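Local coordinates for putative exported protein (Bordetella pertussis Tohama I, PDB 2PFZ) that serves as an extracytoplasmic solute receptor that binds pyroglutamic acid, probably delivering it to a tripartite ATP-independent periplasmic transporter, at residues Val162-Leu167 against Gly183-Asp188; Pro120-Phe125 against Arg142-Val147. All coordinates share one frame; numbering follows the deposited sequence.

Interaction 1 of 2, residues Val162-Leu167 against Gly183-Asp188. With PCA (pyroglutamic acid), chain B.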
ATOM      1  N   VAL A 162       7.839  -8.071  -8.492  1.00 17.37           N
ATOM      2  CA  VAL A 162       7.152  -7.702  -9.707  1.00 17.06           C
ATOM      3  C   VAL A 162       6.160  -6.601  -9.382  1.00 17.25           C
ATOM      4  O   VAL A 162       5.267  -6.786  -8.535  1.00 16.00           O
ATOM      5  CB  VAL A 162       6.383  -8.900 -10.341  1.00 17.44           C
ATOM      6  CG1 VAL A 162       5.885  -8.531 -11.717  1.00 18.33           C
ATOM      7  CG2 VAL A 162       7.272 -10.122 -10.416  1.00 18.09           C
ATOM      8  N   GLN A 163       6.299  -5.451 -10.051  1.00 16.85           N
ATOM      9  CA  GLN A 163       5.324  -4.370  -9.835  1.00 17.08           C
ATOM     10  C   GLN A 163       3.961  -4.771 -10.357  1.00 17.74           C
ATOM     11  O   GLN A 163       3.876  -5.662 -11.200  1.00 16.99           O
ATOM     12  CB  GLN A 163       5.807  -3.059 -10.447  1.00 17.61           C
ATOM     13  CG  GLN A 163       7.190  -2.662  -9.923  1.00 17.62           C
ATOM     14  CD  GLN A 163       7.214  -2.566  -8.408  1.00 17.81           C
ATOM     15  OE1 GLN A 163       6.223  -2.175  -7.793  1.00 20.20           O
ATOM     16  NE2 GLN A 163       8.328  -2.959  -7.793  1.00 16.36           N
ATOM     17  N   GLN A 164       2.896  -4.127  -9.868  1.00 17.80           N
ATOM     18  CA  GLN A 164       1.547  -4.520 -10.277  1.00 19.54           C
ATOM     19  C   GLN A 164       1.352  -4.382 -11.786  1.00 19.84           C
ATOM     20  O   GLN A 164       0.647  -5.182 -12.398  1.00 19.91           O
ATOM     21  CB  GLN A 164       0.438  -3.731  -9.555  1.00 18.98           C
ATOM     22  CG  GLN A 164      -0.938  -4.325  -9.838  1.00 19.77           C
ATOM     23  CD  GLN A 164      -2.075  -3.741  -8.994  1.00 19.91           C
ATOM     24  OE1 GLN A 164      -3.157  -3.449  -9.509  1.00 22.75           O
ATOM     25  NE2 GLN A 164      -1.840  -3.601  -7.714  1.00 17.55           N
ATOM     26  N   ALA A 165       1.969  -3.351 -12.370  1.00 21.29           N
ATOM     27  CA  ALA A 165       1.892  -3.108 -13.819  1.00 22.03           C
ATOM     28  C   ALA A 165       2.449  -4.251 -14.678  1.00 23.00           C
ATOM     29  O   ALA A 165       2.091  -4.357 -15.868  1.00 22.25           O
ATOM     30  CB  ALA A 165       2.567  -1.775 -14.193  1.00 22.34           C
ATOM     31  N   GLU A 166       3.318  -5.078 -14.075  1.00 23.74           N
ATOM     32  CA  GLU A 166       3.914  -6.266 -14.712  1.00 25.43           C
ATOM     33  C   GLU A 166       3.418  -7.610 -14.182  1.00 25.24           C
ATOM     34  O   GLU A 166       3.948  -8.660 -14.566  1.00 25.16           O
ATOM     35  CB  GLU A 166       5.441  -6.253 -14.586  1.00 25.73           C
ATOM     36  CG  GLU A 166       6.132  -5.367 -15.590  1.00 29.57           C
ATOM     37  CD  GLU A 166       6.077  -3.927 -15.198  1.00 31.17           C
ATOM     38  OE1 GLU A 166       6.490  -3.608 -14.058  1.00 37.23           O
ATOM     39  OE2 GLU A 166       5.620  -3.105 -16.023  1.00 35.35           O
ATOM     40  N   LEU A 167       2.418  -7.591 -13.308  1.00 25.17           N
ATOM     41  CA  LEU A 167       1.995  -8.825 -12.618  1.00 25.61           C
ATOM     42  C   LEU A 167       1.258  -9.797 -13.538  1.00 26.09           C
ATOM     43  O   LEU A 167       1.510 -10.998 -13.525  1.00 25.91           O
ATOM     44  CB  LEU A 167       1.077  -8.480 -11.440  1.00 25.18           C
ATOM     45  CG  LEU A 167       1.173  -9.238 -10.114  1.00 26.05           C
ATOM     46  CD1 LEU A 167      -0.064  -8.986  -9.264  1.00 22.81           C
ATOM     47  CD2 LEU A 167       1.496 -10.705 -10.198  1.00 25.89           C
ATOM     48  N   GLY A 183      -7.686  -8.379  -2.505  1.00 18.63           N
ATOM     49  CA  GLY A 183      -8.665  -8.801  -3.504  1.00 18.88           C
ATOM     50  C   GLY A 183      -8.693  -7.831  -4.675  1.00 18.84           C
ATOM     51  O   GLY A 183      -8.903  -8.247  -5.823  1.00 19.63           O
ATOM     52  N   SER A 184      -8.523  -6.542  -4.364  1.00 18.12           N
ATOM     53  CA  SER A 184      -8.399  -5.458  -5.352  1.00 18.10           C
ATOM     54  C   SER A 184      -7.418  -5.824  -6.469  1.00 17.32           C
ATOM     55  O   SER A 184      -7.808  -5.947  -7.631  1.00 17.27           O
ATOM     56  CB  SER A 184      -7.961  -4.163  -4.654  1.00 18.37           C
ATOM     57  OG  SER A 184      -7.561  -3.155  -5.585  1.00 19.50           O
ATOM     58  N   THR A 185      -6.158  -6.004  -6.105  1.00 17.17           N
ATOM     59  CA  THR A 185      -5.086  -6.385  -7.046  1.00 18.05           C
ATOM     60  C   THR A 185      -5.357  -7.701  -7.744  1.00 18.75           C
ATOM     61  O   THR A 185      -5.168  -7.812  -8.967  1.00 18.96           O
ATOM     62  CB  THR A 185      -3.714  -6.387  -6.374  1.00 18.13           C
ATOM     63  OG1 THR A 185      -3.398  -5.052  -5.993  1.00 17.41           O
ATOM     64  CG2 THR A 185      -2.637  -6.890  -7.331  1.00 18.93           C
ATOM     65  N   GLY A 186      -5.799  -8.696  -6.973  1.00 19.06           N
ATOM     66  CA  GLY A 186      -6.195  -9.988  -7.563  1.00 20.41           C
ATOM     67  C   GLY A 186      -7.199  -9.825  -8.683  1.00 21.38           C
ATOM     68  O   GLY A 186      -7.028 -10.384  -9.770  1.00 21.25           O
ATOM     69  N   PHE A 187      -8.255  -9.055  -8.423  1.00 22.30           N
ATOM     70  CA  PHE A 187      -9.285  -8.812  -9.426  1.00 23.12           C
ATOM     71  C   PHE A 187      -8.752  -8.013 -10.614  1.00 23.52           C
ATOM     72  O   PHE A 187      -8.942  -8.411 -11.774  1.00 23.92           O
ATOM     73  CB  PHE A 187     -10.482  -8.088  -8.804  1.00 23.46           C
ATOM     74  CG  PHE A 187     -11.655  -7.956  -9.726  1.00 25.55           C
ATOM     75  CD1 PHE A 187     -12.531  -9.026  -9.912  1.00 26.93           C
ATOM     76  CD2 PHE A 187     -11.891  -6.764 -10.402  1.00 26.55           C
ATOM     77  CE1 PHE A 187     -13.631  -8.905 -10.777  1.00 27.28           C
ATOM     78  CE2 PHE A 187     -12.992  -6.633 -11.262  1.00 27.42           C
ATOM     79  CZ  PHE A 187     -13.863  -7.714 -11.436  1.00 25.78           C
ATOM     80  N   ASP A 188      -8.086  -6.898 -10.331  1.00 23.49           N
ATOM     81  CA  ASP A 188      -7.663  -5.972 -11.391  1.00 23.72           C
ATOM     82  C   ASP A 188      -6.616  -6.538 -12.354  1.00 23.97           C
ATOM     83  O   ASP A 188      -6.400  -5.983 -13.443  1.00 25.33           O
ATOM     84  CB  ASP A 188      -7.137  -4.670 -10.788  1.00 23.57           C
ATOM     85  CG  ASP A 188      -8.229  -3.797 -10.201  1.00 22.72           C
ATOM     86  OD1 ASP A 188      -9.427  -3.923 -10.549  1.00 23.73           O
ATOM     87  OD2 ASP A 188      -7.871  -2.949  -9.379  1.00 22.12           O
TER
HETATM   88  N   PCA B   1      -1.823  -4.367  -4.052  1.00 15.94           N
HETATM   89  CA  PCA B   1      -0.523  -3.736  -4.350  1.00 16.87           C
HETATM   90  CB  PCA B   1       0.212  -3.361  -3.063  1.00 16.52           C
HETATM   91  CG  PCA B   1      -0.671  -3.826  -1.921  1.00 15.73           C
HETATM   92  CD  PCA B   1      -1.893  -4.363  -2.609  1.00 15.83           C
HETATM   93  OE  PCA B   1      -2.905  -4.738  -1.998  1.00 15.77           O
HETATM   94  C   PCA B   1       0.311  -4.775  -5.065  1.00 17.64           C
HETATM   95  O   PCA B   1       1.314  -4.466  -5.721  1.00 17.85           O
HETATM   96  OXT PCA B   1      -0.031  -5.965  -4.982  1.00 17.91           O
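Gln164 reaches out of the loop that follows strand 158-161 and points its side chain end-on at Thr185, in the helix 183-188, the two coming from opposite directions. With CG anti to the backbone N (chi1 -171°) and the chain extended beyond it, the glutamine spans the distance to the helix with its amide leading. Its CB lies 4.0 Å from O of the bound pyroglutamic acid. CG then passes 4.0 Å from CG2 of Thr185, and CD draws closer to the same methyl, at 3.6 Å. At the tip NE2 stands 2.7 Å from Thr185 OG1, while OE1 has only a loose contact with CB of Asp188, 4.4 Å away and one helical turn further on. A glutamine suits the place because an extended chain carries the amide far enough to meet both the hydroxyl and the methyl of the threonine.

Threonine answers with both branches of its side chain. OG1 is anti to the carbonyl carbon (chi1 -65°) and accepts a nearly straight hydrogen bond from the ring N of pyroglutamic acid, 2.6 Å long with an angle of 166° at the hydrogen. CG2 lies against the amide end of Gln164 and, at 3.8 Å, CD1 of Leu167. Leucine fits here, at the start of helix 167-172, since it also packs on Tyr179 and on the pocket residue Arg142.

Trp119 touches both Gln164 and Thr185 and helps to bury them. Ser181 and Ser182, which lead into the helix, bond the ligand as well, and Ser182 OG also accepts from Thr185 N. A ligand held beside the first turn of a helix that follows a sheet strand belongs to the pocket of periplasmic binding proteins, here of the DctP family.

Interaction 2 of 2, residues Pro120-Phe125 against Arg142-Val147. With PCA (pyroglutamic acid), chain B.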
ATOM      1  N   PRO A 120      -6.807  -2.849   0.927  1.00 14.79           N
ATOM      2  CA  PRO A 120      -7.551  -3.861   1.702  1.00 15.03           C
ATOM      3  C   PRO A 120      -6.661  -4.922   2.386  1.00 15.14           C
ATOM      4  O   PRO A 120      -5.465  -5.046   2.083  1.00 14.74           O
ATOM      5  CB  PRO A 120      -8.480  -4.472   0.661  1.00 15.00           C
ATOM      6  CG  PRO A 120      -8.582  -3.340  -0.437  1.00 14.78           C
ATOM      7  CD  PRO A 120      -7.198  -2.858  -0.494  1.00 14.63           C
ATOM      8  N   PRO A 121      -7.233  -5.654   3.362  1.00 14.91           N
ATOM      9  CA  PRO A 121      -6.438  -6.620   4.125  1.00 14.77           C
ATOM     10  C   PRO A 121      -5.799  -7.688   3.256  1.00 14.48           C
ATOM     11  O   PRO A 121      -6.430  -8.196   2.323  1.00 15.76           O
ATOM     12  CB  PRO A 121      -7.466  -7.222   5.080  1.00 13.87           C
ATOM     13  CG  PRO A 121      -8.488  -6.117   5.249  1.00 14.49           C
ATOM     14  CD  PRO A 121      -8.630  -5.601   3.854  1.00 14.84           C
ATOM     15  N   GLN A 122      -4.544  -7.977   3.539  1.00 14.38           N
ATOM     16  CA  GLN A 122      -3.732  -8.776   2.623  1.00 14.60           C
ATOM     17  C   GLN A 122      -3.877 -10.256   2.844  1.00 15.70           C
ATOM     18  O   GLN A 122      -3.679 -10.739   3.962  1.00 15.33           O
ATOM     19  CB  GLN A 122      -2.270  -8.403   2.757  1.00 15.11           C
ATOM     20  CG  GLN A 122      -2.050  -6.887   2.573  1.00 14.96           C
ATOM     21  CD  GLN A 122      -2.037  -6.413   1.130  1.00 15.35           C
ATOM     22  OE1 GLN A 122      -2.936  -5.683   0.687  1.00 17.96           O
ATOM     23  NE2 GLN A 122      -1.012  -6.771   0.413  1.00 12.01           N
ATOM     24  N   GLY A 123      -4.155 -10.973   1.751  1.00 16.43           N
ATOM     25  CA  GLY A 123      -4.295 -12.425   1.814  1.00 16.50           C
ATOM     26  C   GLY A 123      -3.299 -13.083   0.895  1.00 17.31           C
ATOM     27  O   GLY A 123      -2.508 -12.404   0.243  1.00 17.43           O
ATOM     28  N   ILE A 124      -3.330 -14.408   0.847  1.00 17.99           N
ATOM     29  CA  ILE A 124      -2.371 -15.180   0.064  1.00 17.70           C
ATOM     30  C   ILE A 124      -3.079 -15.777  -1.101  1.00 18.94           C
ATOM     31  O   ILE A 124      -4.022 -16.566  -0.918  1.00 20.17           O
ATOM     32  CB  ILE A 124      -1.767 -16.369   0.857  1.00 17.68           C
ATOM     33  CG1 ILE A 124      -1.340 -15.931   2.264  1.00 17.23           C
ATOM     34  CG2 ILE A 124      -0.570 -16.958   0.070  1.00 18.07           C
ATOM     35  CD1 ILE A 124      -1.133 -17.128   3.246  1.00 17.05           C
ATOM     36  N   PHE A 125      -2.626 -15.405  -2.296  1.00 19.64           N
ATOM     37  CA  PHE A 125      -3.070 -16.020  -3.550  1.00 19.81           C
ATOM     38  C   PHE A 125      -2.187 -17.238  -3.809  1.00 20.56           C
ATOM     39  O   PHE A 125      -0.976 -17.096  -3.924  1.00 20.48           O
ATOM     40  CB  PHE A 125      -2.912 -15.054  -4.729  1.00 19.84           C
ATOM     41  CG  PHE A 125      -3.877 -13.889  -4.704  1.00 19.78           C
ATOM     42  CD1 PHE A 125      -5.173 -14.021  -5.238  1.00 19.86           C
ATOM     43  CD2 PHE A 125      -3.494 -12.668  -4.142  1.00 19.67           C
ATOM     44  CE1 PHE A 125      -6.085 -12.930  -5.229  1.00 21.12           C
ATOM     45  CE2 PHE A 125      -4.394 -11.561  -4.123  1.00 19.49           C
ATOM     46  CZ  PHE A 125      -5.686 -11.700  -4.655  1.00 19.61           C
ATOM     47  N   ARG A 142       5.580 -13.877  -5.663  1.00 19.11           N
ATOM     48  CA  ARG A 142       5.725 -12.520  -6.172  1.00 18.78           C
ATOM     49  C   ARG A 142       5.690 -11.526  -5.006  1.00 18.41           C
ATOM     50  O   ARG A 142       4.682 -11.408  -4.290  1.00 18.47           O
ATOM     51  CB  ARG A 142       4.630 -12.218  -7.191  1.00 18.20           C
ATOM     52  CG  ARG A 142       4.576 -10.741  -7.681  1.00 18.10           C
ATOM     53  CD  ARG A 142       3.515  -9.921  -6.902  1.00 17.21           C
ATOM     54  NE  ARG A 142       3.461  -8.509  -7.305  1.00 16.78           N
ATOM     55  CZ  ARG A 142       2.522  -7.659  -6.892  1.00 17.45           C
ATOM     56  NH1 ARG A 142       1.531  -8.081  -6.091  1.00 17.85           N
ATOM     57  NH2 ARG A 142       2.565  -6.389  -7.295  1.00 17.93           N
ATOM     58  N   ALA A 143       6.800 -10.821  -4.817  1.00 17.74           N
ATOM     59  CA  ALA A 143       6.856  -9.757  -3.829  1.00 16.81           C
ATOM     60  C   ALA A 143       6.471  -8.471  -4.530  1.00 16.52           C
ATOM     61  O   ALA A 143       6.629  -8.346  -5.739  1.00 15.96           O
ATOM     62  CB  ALA A 143       8.255  -9.636  -3.236  1.00 17.28           C
ATOM     63  N   TYR A 144       5.935  -7.525  -3.762  1.00 15.63           N
ATOM     64  CA  TYR A 144       5.696  -6.172  -4.261  1.00 15.29           C
ATOM     65  C   TYR A 144       6.468  -5.143  -3.422  1.00 14.92           C
ATOM     66  O   TYR A 144       6.367  -3.933  -3.651  1.00 16.70           O
ATOM     67  CB  TYR A 144       4.178  -5.883  -4.296  1.00 14.71           C
ATOM     68  CG  TYR A 144       3.453  -5.853  -2.954  1.00 15.01           C
ATOM     69  CD1 TYR A 144       2.503  -6.832  -2.630  1.00 14.96           C
ATOM     70  CD2 TYR A 144       3.715  -4.847  -2.009  1.00 14.81           C
ATOM     71  CE1 TYR A 144       1.833  -6.804  -1.403  1.00 15.15           C
ATOM     72  CE2 TYR A 144       3.051  -4.803  -0.776  1.00 14.59           C
ATOM     73  CZ  TYR A 144       2.096  -5.795  -0.486  1.00 15.59           C
ATOM     74  OH  TYR A 144       1.408  -5.776   0.705  1.00 15.00           O
ATOM     75  N   SER A 145       7.277  -5.612  -2.475  1.00 15.14           N
ATOM     76  CA  SER A 145       8.011  -4.707  -1.601  1.00 15.58           C
ATOM     77  C   SER A 145       9.145  -5.475  -0.937  1.00 16.17           C
ATOM     78  O   SER A 145       9.095  -6.713  -0.898  1.00 16.19           O
ATOM     79  CB  SER A 145       7.073  -4.196  -0.517  1.00 15.95           C
ATOM     80  OG  SER A 145       6.780  -5.226   0.417  1.00 16.73           O
ATOM     81  N   PRO A 146      10.147  -4.760  -0.373  1.00 16.41           N
ATOM     82  CA  PRO A 146      11.182  -5.435   0.447  1.00 16.95           C
ATOM     83  C   PRO A 146      10.586  -6.253   1.589  1.00 17.63           C
ATOM     84  O   PRO A 146      11.130  -7.305   1.976  1.00 16.45           O
ATOM     85  CB  PRO A 146      11.961  -4.265   1.040  1.00 17.71           C
ATOM     86  CG  PRO A 146      11.837  -3.191  -0.024  1.00 17.32           C
ATOM     87  CD  PRO A 146      10.408  -3.309  -0.472  1.00 16.29           C
ATOM     88  N   VAL A 147       9.470  -5.776   2.147  1.00 17.60           N
ATOM     89  CA  VAL A 147       8.953  -6.371   3.384  1.00 18.28           C
ATOM     90  C   VAL A 147       8.257  -7.689   3.036  1.00 18.63           C
ATOM     91  O   VAL A 147       8.313  -8.679   3.751  1.00 18.40           O
ATOM     92  CB  VAL A 147       8.038  -5.351   4.146  1.00 18.60           C
ATOM     93  CG1 VAL A 147       6.884  -4.996   3.314  1.00 21.89           C
ATOM     94  CG2 VAL A 147       7.559  -5.917   5.528  1.00 15.81           C
TER
HETATM   95  N   PCA B   1      -1.823  -4.367  -4.052  1.00 15.94           N
HETATM   96  CA  PCA B   1      -0.523  -3.736  -4.350  1.00 16.87           C
HETATM   97  CB  PCA B   1       0.212  -3.361  -3.063  1.00 16.52           C
HETATM   98  CG  PCA B   1      -0.671  -3.826  -1.921  1.00 15.73           C
HETATM   99  CD  PCA B   1      -1.893  -4.363  -2.609  1.00 15.83           C
HETATM  100  OE  PCA B   1      -2.905  -4.738  -1.998  1.00 15.77           O
HETATM  101  C   PCA B   1       0.311  -4.775  -5.065  1.00 17.64           C
HETATM  102  O   PCA B   1       1.314  -4.466  -5.721  1.00 17.85           O
HETATM  103  OXT PCA B   1      -0.031  -5.965  -4.982  1.00 17.91           O
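Gln122 and Tyr144 approach each other from opposite directions, the amide arriving at the phenol end of the ring, near the ring plane. The two flat groups stand almost perpendicular, 89° apart, with CD of Gln122 3.5 Å from Tyr144 OH. A bend at chi2 brings the glutamine amide round to this edge. The same CD lies 3.7 Å from OE, the lactam oxygen of the bound pyroglutamic acid, so the amide end touches both phenol and ligand, which lie roughly at right angles as seen from it. The phenol has a further partner in Trp204, whose NE1 is hydrogen-bonded to OH and helps to fix the direction in which the ring points.

Tyr144 offers a face to the ligand. Its CG sits between the backbone N and the carbonyl carbon (chi1 65°), and the ring so placed carries CB of pyroglutamic acid 3.8 Å above its centre, a flat apolar floor for the methylene side of the lactam. An aromatic residue is apt here because one side chain supplies this floor and a polar edge together. Closer to the backbone, CB of Tyr144 lies over one face of the Arg142 guanidinium, displaced from the middle of the group toward its periphery.

Arg142, near the end of strand 140-143, meets the carboxylate with two hydrogen bonds. NH1 donates to OXT at 2.9 Å, and NH2 to O at 2.8 Å. OXT lies at the guanidinium edge in its plane, and the NH1 bond is the straighter of the two, at 162°.

A cationic, two-pronged donor gripping the carboxylate, with the tyrosine floor under the lactam methylenes and the glutamine amide at its carbonyl, is consistent with selection for a small cyclic acid; the positive charge probably contributes much of the binding strength.

How the interactions relate
Both contacts are buried, and both line the same pyroglutamic acid pocket, with centres about 10 Å apart. Interaction 1 joins a loop to a helix and deals with the ring nitrogen; interaction 2 brings together two segments that enter the mixed sheet as strands on either side of strand 178-181, and deals with the carboxylate and the lactam ring. Its chemistry is therefore cationic and aromatic, where that of 162-167 against 183-188 is neutral, a hydroxyl, an amide and methyl groups. The two are coupled directly: Val162 O probably accepts from Arg142 NE at 2.8 Å, which would steady the arginine from behind, and Gly186 packs on Phe125.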